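Local coordinates for protein GDP-mannose-dependent alpha-(1-6)-phosphatidylinositol monomannoside mannosyltransferase (PDB 3OKP) that belongs to the GT-B glycosyltransferases and holds guanosine-5'-diphosphate-alpha-d-mannose in a pocket of its C-terminal Rossmann-like domain, at residues A202-L207 and L233-G238; S170-K175 and Y296-A301. All blocks are in the same frame, centred on the assembly; numbering follows the deposited sequence.

Both contacts border the same bound guanosine-5'-diphosphate-alpha-d-mannose, at different parts of it. Interaction 1 pairs strands 200-204 and 231-235, neighbours in the six-stranded parallel sheet of the C-terminal domain, and reaches the guanine and the diphosphate. Interaction 2 sets helix 294-301 of that domain against the loop that follows strand 164-167, the edge strand of the seven-stranded N-terminal sheet, and reaches the ribose. The centres of interaction 1 and interaction 2 lie about 17 Å apart. The nearest atoms of interaction 1 and interaction 2 are about 6 Å apart, without touching. Along the chain, interaction 1 is nested between 170-175 and 296-301; the connection between the domains packs against a helix that also holds the ligand.

Interaction 1. Residues A202-L207 and L233-G238. With GDD (guanosine-5'-diphosphate-alpha-D-mannose), chain B.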
ATOM      1  N   ALA A 202     -17.613  -7.051  -1.103  1.00  8.52           N
ATOM      2  CA  ALA A 202     -17.068  -5.777  -0.639  1.00  8.82           C
ATOM      3  C   ALA A 202     -15.977  -5.255  -1.566  1.00  9.03           C
ATOM      4  O   ALA A 202     -15.100  -6.009  -2.001  1.00  8.85           O
ATOM      5  CB  ALA A 202     -16.542  -5.908   0.785  1.00  8.84           C
ATOM      6  N   CYS A 203     -16.050  -3.962  -1.871  1.00  9.44           N
ATOM      7  CA  CYS A 203     -14.983  -3.274  -2.589  1.00  9.81           C
ATOM      8  C   CYS A 203     -14.581  -2.014  -1.837  1.00 10.22           C
ATOM      9  O   CYS A 203     -15.289  -1.003  -1.881  1.00 10.29           O
ATOM     10  CB  CYS A 203     -15.397  -2.933  -4.027  1.00  9.85           C
ATOM     11  SG  CYS A 203     -14.084  -2.100  -4.984  1.00 10.14           S
ATOM     12  N   ASN A 204     -13.459  -2.096  -1.125  1.00 10.71           N
ATOM     13  CA  ASN A 204     -12.861  -0.938  -0.467  1.00 11.31           C
ATOM     14  C   ASN A 204     -11.774  -0.381  -1.363  1.00 11.35           C
ATOM     15  O   ASN A 204     -10.845  -1.106  -1.734  1.00 11.51           O
ATOM     16  CB  ASN A 204     -12.264  -1.309   0.898  1.00 11.64           C
ATOM     17  CG  ASN A 204     -13.209  -2.124   1.757  1.00 12.67           C
ATOM     18  OD1 ASN A 204     -14.432  -1.988   1.668  1.00 14.02           O
ATOM     19  ND2 ASN A 204     -12.645  -2.983   2.603  1.00 13.73           N
ATOM     20  N   SER A 205     -11.907   0.895  -1.718  1.00 11.40           N
ATOM     21  CA  SER A 205     -10.962   1.600  -2.591  1.00 11.59           C
ATOM     22  C   SER A 205     -11.468   3.004  -2.894  1.00 11.93           C
ATOM     23  O   SER A 205     -12.675   3.257  -2.863  1.00 11.93           O
ATOM     24  CB  SER A 205     -10.756   0.856  -3.920  1.00 11.35           C
ATOM     25  OG  SER A 205      -9.730  -0.116  -3.817  1.00 11.30           O
ATOM     26  N   ARG A 206     -10.539   3.907  -3.199  1.00 12.30           N
ATOM     27  CA  ARG A 206     -10.888   5.237  -3.690  1.00 13.02           C
ATOM     28  C   ARG A 206     -11.732   5.093  -4.950  1.00 12.37           C
ATOM     29  O   ARG A 206     -11.510   4.184  -5.756  1.00 11.99           O
ATOM     30  CB  ARG A 206      -9.629   6.051  -4.000  1.00 13.35           C
ATOM     31  CG  ARG A 206      -8.774   6.392  -2.780  1.00 14.78           C
ATOM     32  CD  ARG A 206      -7.557   7.257  -3.144  1.00 15.46           C
ATOM     33  NE  ARG A 206      -6.604   6.549  -4.001  1.00 18.72           N
ATOM     34  CZ  ARG A 206      -6.493   6.726  -5.316  1.00 19.96           C
ATOM     35  NH1 ARG A 206      -7.271   7.600  -5.947  1.00 21.23           N
ATOM     36  NH2 ARG A 206      -5.597   6.031  -6.003  1.00 20.29           N
ATOM     37  N   LEU A 207     -12.708   5.981  -5.113  1.00 12.12           N
ATOM     38  CA  LEU A 207     -13.616   5.900  -6.251  1.00 11.80           C
ATOM     39  C   LEU A 207     -13.000   6.596  -7.460  1.00 11.92           C
ATOM     40  O   LEU A 207     -13.243   7.779  -7.702  1.00 12.14           O
ATOM     41  CB  LEU A 207     -15.000   6.473  -5.905  1.00 11.77           C
ATOM     42  CG  LEU A 207     -15.706   5.924  -4.657  1.00 11.43           C
ATOM     43  CD1 LEU A 207     -17.089   6.543  -4.501  1.00 11.64           C
ATOM     44  CD2 LEU A 207     -15.795   4.398  -4.670  1.00 10.42           C
ATOM     45  N   LEU A 233     -21.088  -3.842  -1.926  1.00  8.51           N
ATOM     46  CA  LEU A 233     -20.807  -2.707  -1.060  1.00  8.70           C
ATOM     47  C   LEU A 233     -19.619  -1.928  -1.595  1.00  8.84           C
ATOM     48  O   LEU A 233     -18.497  -2.434  -1.643  1.00  8.63           O
ATOM     49  CB  LEU A 233     -20.546  -3.163   0.379  1.00  8.82           C
ATOM     50  CG  LEU A 233     -21.597  -4.046   1.063  1.00  9.32           C
ATOM     51  CD1 LEU A 233     -21.118  -4.432   2.447  1.00  9.90           C
ATOM     52  CD2 LEU A 233     -22.959  -3.353   1.141  1.00  9.99           C
ATOM     53  N   ILE A 234     -19.884  -0.696  -2.009  1.00  9.08           N
ATOM     54  CA  ILE A 234     -18.841   0.188  -2.495  1.00  9.32           C
ATOM     55  C   ILE A 234     -18.425   1.124  -1.362  1.00  9.63           C
ATOM     56  O   ILE A 234     -19.161   2.046  -0.986  1.00  9.67           O
ATOM     57  CB  ILE A 234     -19.278   0.928  -3.785  1.00  9.69           C
ATOM     58  CG1 ILE A 234     -19.465  -0.088  -4.922  1.00  9.63           C
ATOM     59  CG2 ILE A 234     -18.253   1.984  -4.175  1.00  9.67           C
ATOM     60  CD1 ILE A 234     -20.261   0.422  -6.102  1.00 12.39           C
ATOM     61  N   VAL A 235     -17.252   0.844  -0.800  1.00  9.70           N
ATOM     62  CA  VAL A 235     -16.727   1.589   0.343  1.00 10.25           C
ATOM     63  C   VAL A 235     -15.599   2.504  -0.115  1.00 10.67           C
ATOM     64  O   VAL A 235     -14.608   2.045  -0.693  1.00 10.47           O
ATOM     65  CB  VAL A 235     -16.230   0.640   1.470  1.00 10.25           C
ATOM     66  CG1 VAL A 235     -15.648   1.430   2.642  1.00 10.59           C
ATOM     67  CG2 VAL A 235     -17.360  -0.263   1.953  1.00 10.17           C
ATOM     68  N   GLY A 236     -15.765   3.800   0.135  1.00 11.24           N
ATOM     69  CA  GLY A 236     -14.757   4.794  -0.225  1.00 11.78           C
ATOM     70  C   GLY A 236     -15.346   6.042  -0.854  1.00 12.38           C
ATOM     71  O   GLY A 236     -16.563   6.144  -1.039  1.00 12.24           O
ATOM     72  N   SER A 237     -14.471   6.989  -1.184  1.00 12.89           N
ATOM     73  CA  SER A 237     -14.874   8.248  -1.802  1.00 13.58           C
ATOM     74  C   SER A 237     -13.967   8.602  -2.983  1.00 13.73           C
ATOM     75  O   SER A 237     -12.850   8.091  -3.097  1.00 13.32           O
ATOM     76  CB  SER A 237     -14.880   9.377  -0.763  1.00 14.13           C
ATOM     77  OG  SER A 237     -13.598   9.540  -0.181  1.00 14.62           O
ATOM     78  N   GLY A 238     -14.461   9.468  -3.864  1.00 14.23           N
ATOM     79  CA  GLY A 238     -13.689   9.923  -5.018  1.00 14.86           C
ATOM     80  C   GLY A 238     -14.542  10.576  -6.087  1.00 15.41           C
ATOM     81  O   GLY A 238     -15.772  10.494  -6.051  1.00 15.30           O
TER
HETATM   82  N2  GDD B 601     -10.727   4.373   6.640  0.50 13.20           N
HETATM   83  C2  GDD B 601     -10.951   4.075   5.336  0.50 13.14           C
HETATM   84  N1  GDD B 601     -12.189   4.240   4.811  0.50 13.31           N
HETATM   85  N3  GDD B 601      -9.935   3.612   4.571  0.50 13.12           N
HETATM   86  C4  GDD B 601     -10.144   3.306   3.263  0.50 13.25           C
HETATM   87  C5  GDD B 601     -11.404   3.472   2.708  0.50 13.22           C
HETATM   88  C6  GDD B 601     -12.435   3.947   3.511  0.50 13.31           C
HETATM   89  O6  GDD B 601     -13.580   4.107   3.040  0.50 13.24           O
HETATM   90  N7  GDD B 601     -11.326   3.101   1.414  0.50 13.32           N
HETATM   91  C8  GDD B 601     -10.051   2.718   1.173  0.50 13.38           C
HETATM   92  N9  GDD B 601      -9.336   2.847   2.301  0.50 13.33           N
HETATM   93  C1' GDD B 601      -7.896   2.534   2.495  0.50 13.14           C
HETATM   94  C2' GDD B 601      -7.664   1.032   2.455  0.50 12.76           C
HETATM   95  O2' GDD B 601      -7.900   0.424   3.727  0.50 12.88           O
HETATM   96  C3' GDD B 601      -6.217   0.927   2.016  0.50 12.71           C
HETATM   97  O3' GDD B 601      -5.354   0.887   3.158  0.50 12.17           O
HETATM   98  C4' GDD B 601      -5.956   2.199   1.215  0.50 12.90           C
HETATM   99  O4' GDD B 601      -7.059   3.079   1.470  0.50 12.93           O
HETATM  100  C5' GDD B 601      -5.857   1.916  -0.283  0.50 13.17           C
HETATM  101  O5' GDD B 601      -4.497   1.724  -0.679  0.50 13.30           O
HETATM  102  PA  GDD B 601      -4.134   0.968  -1.863  0.50 13.27           P
HETATM  103  O1A GDD B 601      -2.899   0.764  -1.855  0.50 13.01           O
HETATM  104  O2A GDD B 601      -4.720  -0.144  -1.867  0.50 12.88           O
HETATM  105  O3A GDD B 601      -4.497   1.682  -3.073  0.50 13.56           O
HETATM  106  PB  GDD B 601      -4.121   3.053  -3.373  0.50 13.50           P
HETATM  107  O2B GDD B 601      -2.971   3.310  -2.956  0.50 13.24           O
HETATM  108  O3B GDD B 601      -4.153   3.221  -4.611  0.50 13.27           O
HETATM  109  O1B GDD B 601      -5.067   3.962  -2.774  0.50 14.16           O
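With CG anti to the carbonyl carbon (chi1 -53°), Leu207 turns its branches back over the other segment, where CD2 meets CG2 of Ile234 at 3.5 Å, tighter than usual for two methyl carbons. CD1 of the same leucine rests on the carbonyl oxygen of Gly236. On the sheet face that carries Asn204 and Val235, these two side chains lie alongside each other, and Asn204 OD1 comes to 3.2 Å from Val235 CB. That oxygen is buried with no polar partner in the model.

The strand segments 202-204 and 233-235 run parallel, their axes 12° apart, joined by the hydrogen bonds Cys203 N to Leu233 O, Val235 N to Cys203 O and Ser205 N to Val235 O. Past the strand ends, Leu207 N adds a bond to Ser237 O at 2.9 Å; it is nearly straight at hydrogen, but the donor stands above the carbonyl plane. Strand 200-204, helix 213-226 and strand 231-235 make a beta-alpha-beta unit of the Rossmann-like C-terminal domain, with Cys203 and Ile234 facing the helix at Leu216 and Ile217. As is usual in such folds, the ligand sits at the C-terminal ends of the strands.

Val235 CG1 approaches the guanine O6 of GDD at 3.4 Å, and Gly236 CA lies against the same oxygen. The positive phi of Gly236 (136°) suits a residue without a side chain, since a beta carbon there would run into Ser205 O. The Arg206 chain starts away from the other segment, with CB still near Ser237 O, then bends at chi3 to bring the edge of its guanidinium to the beta phosphate, NE donating to O1B at 3.2 Å while NH2 makes a weak bond to O3B. Lys211 also binds the ligand, and Gln213 takes up the carbonyl oxygen of Arg206.

Interaction 2. Residues S170-K175 and Y296-A301; sequences SGVDVK and YLEAQA. With GDD (guanosine-5'-diphosphate-alpha-D-mannose), chain B.
The backbone, extended from Ser170 to Asp173 and then turning, passes beside the helix segment 296-301 with no hydrogen bond between them, coming closest where the CA atoms of Val172 and Glu298 stand 6.4 Å apart. Val172 makes the contact with both methyls. Its chi1 of 60° sets CG1 between the backbone N and the carbonyl carbon and CG2 anti to the N, which spreads the pair over the helix surface: CG1 lies 4.2 Å from Leu297 CB, whereas CG2 meets CA and CG of Glu298, each at 4.0 Å, and Ala301 CB at 4.2 Å. This is loose apolar packing around one valine. Trp363 adds to it, pairing with the Val172 backbone and touching Leu297.

Glu298 thus meets Val172 with the part of the residue before the carboxylate. Beyond CG the chain is extended, carrying the carboxylate to the ribose of GDD, where each oxygen takes one hydroxyl: O2' donates to OE1 at 2.8 Å and O3' to OE2 at 2.7 Å. The two-point grip would limit rotation of the carboxylate.

Arg356 bridges the two segments, NH2 to Val174 O and NH1 to Ala301 O, next to the Asx turn in which Asp173 OD1 accepts from Lys175 N.

The place of Glu298, holding both ribose hydroxyls, is consistent with the second glutamate of the E-x7-E motif of retaining GT-B enzymes such as family GT4, and here the loop leading out of the N-terminal sheet backs the helix that bears it.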
ATOM      1  N   SER A 170       4.813  -2.306   1.637  1.00 12.97           N
ATOM      2  CA  SER A 170       4.121  -2.152   2.909  1.00 12.86           C
ATOM      3  C   SER A 170       3.697  -3.514   3.454  1.00 12.91           C
ATOM      4  O   SER A 170       3.410  -4.444   2.691  1.00 13.03           O
ATOM      5  CB  SER A 170       2.889  -1.262   2.737  1.00 13.15           C
ATOM      6  OG  SER A 170       2.172  -1.140   3.954  1.00 13.93           O
ATOM      7  N   GLY A 171       3.678  -3.631   4.776  1.00 13.04           N
ATOM      8  CA  GLY A 171       3.073  -4.781   5.426  1.00 12.60           C
ATOM      9  C   GLY A 171       1.611  -4.503   5.724  1.00 12.33           C
ATOM     10  O   GLY A 171       1.094  -3.432   5.400  1.00 12.10           O
ATOM     11  N   VAL A 172       0.941  -5.478   6.330  1.00 12.15           N
ATOM     12  CA  VAL A 172      -0.422  -5.295   6.822  1.00 12.06           C
ATOM     13  C   VAL A 172      -0.468  -5.657   8.312  1.00 11.92           C
ATOM     14  O   VAL A 172       0.206  -6.594   8.744  1.00 11.86           O
ATOM     15  CB  VAL A 172      -1.461  -6.103   5.973  1.00 12.15           C
ATOM     16  CG1 VAL A 172      -1.179  -7.614   6.005  1.00 12.30           C
ATOM     17  CG2 VAL A 172      -2.886  -5.800   6.412  1.00 12.16           C
ATOM     18  N   ASP A 173      -1.226  -4.889   9.094  1.00 13.10           N
ATOM     19  CA  ASP A 173      -1.392  -5.159  10.524  1.00 13.54           C
ATOM     20  C   ASP A 173      -2.360  -6.327  10.729  1.00 13.21           C
ATOM     21  O   ASP A 173      -3.582  -6.166  10.623  1.00 12.91           O
ATOM     22  CB  ASP A 173      -1.880  -3.906  11.267  1.00 13.77           C
ATOM     23  CG  ASP A 173      -1.854  -4.063  12.789  1.00 14.65           C
ATOM     24  OD1 ASP A 173      -1.877  -5.203  13.303  1.00 14.13           O
ATOM     25  OD2 ASP A 173      -1.812  -3.023  13.480  1.00 16.09           O
ATOM     26  N   VAL A 174      -1.801  -7.496  11.034  1.00 13.28           N
ATOM     27  CA  VAL A 174      -2.586  -8.728  11.189  1.00 13.19           C
ATOM     28  C   VAL A 174      -3.371  -8.817  12.511  1.00 13.54           C
ATOM     29  O   VAL A 174      -4.166  -9.741  12.700  1.00 13.70           O
ATOM     30  CB  VAL A 174      -1.719 -10.004  10.977  1.00 13.22           C
ATOM     31  CG1 VAL A 174      -1.225 -10.082   9.536  1.00 12.83           C
ATOM     32  CG2 VAL A 174      -0.551 -10.055  11.962  1.00 13.68           C
ATOM     33  N   LYS A 175      -3.146  -7.865  13.414  1.00 14.02           N
ATOM     34  CA  LYS A 175      -3.927  -7.779  14.653  1.00 14.51           C
ATOM     35  C   LYS A 175      -5.155  -6.878  14.505  1.00 14.24           C
ATOM     36  O   LYS A 175      -6.185  -7.118  15.141  1.00 14.27           O
ATOM     37  CB  LYS A 175      -3.058  -7.317  15.824  1.00 15.26           C
ATOM     38  CG  LYS A 175      -2.223  -8.430  16.442  1.00 16.22           C
ATOM     39  N   TYR A 296      -5.993  -5.734  -1.010  1.00  9.09           N
ATOM     40  CA  TYR A 296      -6.018  -7.186  -1.212  1.00  8.91           C
ATOM     41  C   TYR A 296      -5.412  -7.928  -0.022  1.00  9.08           C
ATOM     42  O   TYR A 296      -5.859  -9.021   0.335  1.00  9.00           O
ATOM     43  CB  TYR A 296      -5.250  -7.576  -2.477  1.00  9.05           C
ATOM     44  CG  TYR A 296      -5.728  -6.937  -3.766  1.00  8.73           C
ATOM     45  CD1 TYR A 296      -7.040  -7.101  -4.212  1.00  8.78           C
ATOM     46  CD2 TYR A 296      -4.851  -6.201  -4.559  1.00  9.39           C
ATOM     47  CE1 TYR A 296      -7.472  -6.521  -5.408  1.00  8.67           C
ATOM     48  CE2 TYR A 296      -5.272  -5.623  -5.754  1.00  9.40           C
ATOM     49  CZ  TYR A 296      -6.580  -5.789  -6.173  1.00  8.83           C
ATOM     50  OH  TYR A 296      -6.987  -5.217  -7.357  1.00  9.02           O
ATOM     51  N   LEU A 297      -4.384  -7.328   0.572  1.00  9.10           N
ATOM     52  CA  LEU A 297      -3.705  -7.891   1.735  1.00  9.50           C
ATOM     53  C   LEU A 297      -4.564  -7.748   2.979  1.00  9.21           C
ATOM     54  O   LEU A 297      -4.600  -8.644   3.822  1.00  9.41           O
ATOM     55  CB  LEU A 297      -2.346  -7.211   1.940  1.00  9.85           C
ATOM     56  CG  LEU A 297      -1.411  -7.213   0.726  1.00 10.27           C
ATOM     57  CD1 LEU A 297      -0.208  -6.329   0.983  1.00 10.60           C
ATOM     58  CD2 LEU A 297      -0.978  -8.630   0.361  1.00 10.19           C
ATOM     59  N   GLU A 298      -5.259  -6.614   3.077  1.00  8.94           N
ATOM     60  CA  GLU A 298      -6.201  -6.346   4.160  1.00  8.71           C
ATOM     61  C   GLU A 298      -7.352  -7.353   4.166  1.00  8.10           C
ATOM     62  O   GLU A 298      -7.758  -7.833   5.226  1.00  7.80           O
ATOM     63  CB  GLU A 298      -6.741  -4.916   4.044  1.00  8.89           C
ATOM     64  CG  GLU A 298      -5.709  -3.837   4.379  1.00  9.39           C
ATOM     65  CD  GLU A 298      -6.166  -2.429   4.029  1.00  9.82           C
ATOM     66  OE1 GLU A 298      -7.231  -2.264   3.389  1.00 10.15           O
ATOM     67  OE2 GLU A 298      -5.446  -1.478   4.392  1.00 11.71           O
ATOM     68  N   ALA A 299      -7.861  -7.672   2.975  1.00  7.47           N
ATOM     69  CA  ALA A 299      -8.943  -8.642   2.813  1.00  7.08           C
ATOM     70  C   ALA A 299      -8.493 -10.039   3.224  1.00  7.17           C
ATOM     71  O   ALA A 299      -9.180 -10.721   3.989  1.00  7.06           O
ATOM     72  CB  ALA A 299      -9.436  -8.647   1.375  1.00  6.89           C
ATOM     73  N   GLN A 300      -7.332 -10.452   2.720  1.00  7.25           N
ATOM     74  CA  GLN A 300      -6.742 -11.743   3.076  1.00  7.54           C
ATOM     75  C   GLN A 300      -6.470 -11.840   4.573  1.00  7.82           C
ATOM     76  O   GLN A 300      -6.700 -12.884   5.179  1.00  8.04           O
ATOM     77  CB  GLN A 300      -5.468 -11.991   2.273  1.00  7.59           C
ATOM     78  CG  GLN A 300      -5.725 -12.311   0.811  1.00  7.76           C
ATOM     79  CD  GLN A 300      -4.447 -12.399   0.005  1.00  8.71           C
ATOM     80  OE1 GLN A 300      -3.926 -13.486  -0.222  1.00  8.39           O
ATOM     81  NE2 GLN A 300      -3.930 -11.249  -0.422  1.00  9.40           N
ATOM     82  N   ALA A 301      -6.002 -10.740   5.161  1.00  8.12           N
ATOM     83  CA  ALA A 301      -5.791 -10.652   6.606  1.00  8.66           C
ATOM     84  C   ALA A 301      -7.090 -10.819   7.406  1.00  8.78           C
ATOM     85  O   ALA A 301      -7.065 -11.305   8.540  1.00  9.27           O
ATOM     86  CB  ALA A 301      -5.105  -9.342   6.963  1.00  8.62           C
TER
HETATM   87  N2  GDD B 601     -10.727   4.373   6.640  0.50 13.20           N
HETATM   88  C2  GDD B 601     -10.951   4.075   5.336  0.50 13.14           C
HETATM   89  N1  GDD B 601     -12.189   4.240   4.811  0.50 13.31           N
HETATM   90  N3  GDD B 601      -9.935   3.612   4.571  0.50 13.12           N
HETATM   91  C4  GDD B 601     -10.144   3.306   3.263  0.50 13.25           C
HETATM   92  C5  GDD B 601     -11.404   3.472   2.708  0.50 13.22           C
HETATM   93  C6  GDD B 601     -12.435   3.947   3.511  0.50 13.31           C
HETATM   94  O6  GDD B 601     -13.580   4.107   3.040  0.50 13.24           O
HETATM   95  N7  GDD B 601     -11.326   3.101   1.414  0.50 13.32           N
HETATM   96  C8  GDD B 601     -10.051   2.718   1.173  0.50 13.38           C
HETATM   97  N9  GDD B 601      -9.336   2.847   2.301  0.50 13.33           N
HETATM   98  C1' GDD B 601      -7.896   2.534   2.495  0.50 13.14           C
HETATM   99  C2' GDD B 601      -7.664   1.032   2.455  0.50 12.76           C
HETATM  100  O2' GDD B 601      -7.900   0.424   3.727  0.50 12.88           O
HETATM  101  C3' GDD B 601      -6.217   0.927   2.016  0.50 12.71           C
HETATM  102  O3' GDD B 601      -5.354   0.887   3.158  0.50 12.17           O
HETATM  103  C4' GDD B 601      -5.956   2.199   1.215  0.50 12.90           C
HETATM  104  O4' GDD B 601      -7.059   3.079   1.470  0.50 12.93           O
HETATM  105  C5' GDD B 601      -5.857   1.916  -0.283  0.50 13.17           C
HETATM  106  O5' GDD B 601      -4.497   1.724  -0.679  0.50 13.30           O
HETATM  107  PA  GDD B 601      -4.134   0.968  -1.863  0.50 13.27           P
HETATM  108  O1A GDD B 601      -2.899   0.764  -1.855  0.50 13.01           O
HETATM  109  O2A GDD B 601      -4.720  -0.144  -1.867  0.50 12.88           O
HETATM  110  O3A GDD B 601      -4.497   1.682  -3.073  0.50 13.56           O
HETATM  111  PB  GDD B 601      -4.121   3.053  -3.373  0.50 13.50           P
HETATM  112  O2B GDD B 601      -2.971   3.310  -2.956  0.50 13.24           O
HETATM  113  O3B GDD B 601      -4.153   3.221  -4.611  0.50 13.27           O
HETATM  114  O1B GDD B 601      -5.067   3.962  -2.774  0.50 14.16           O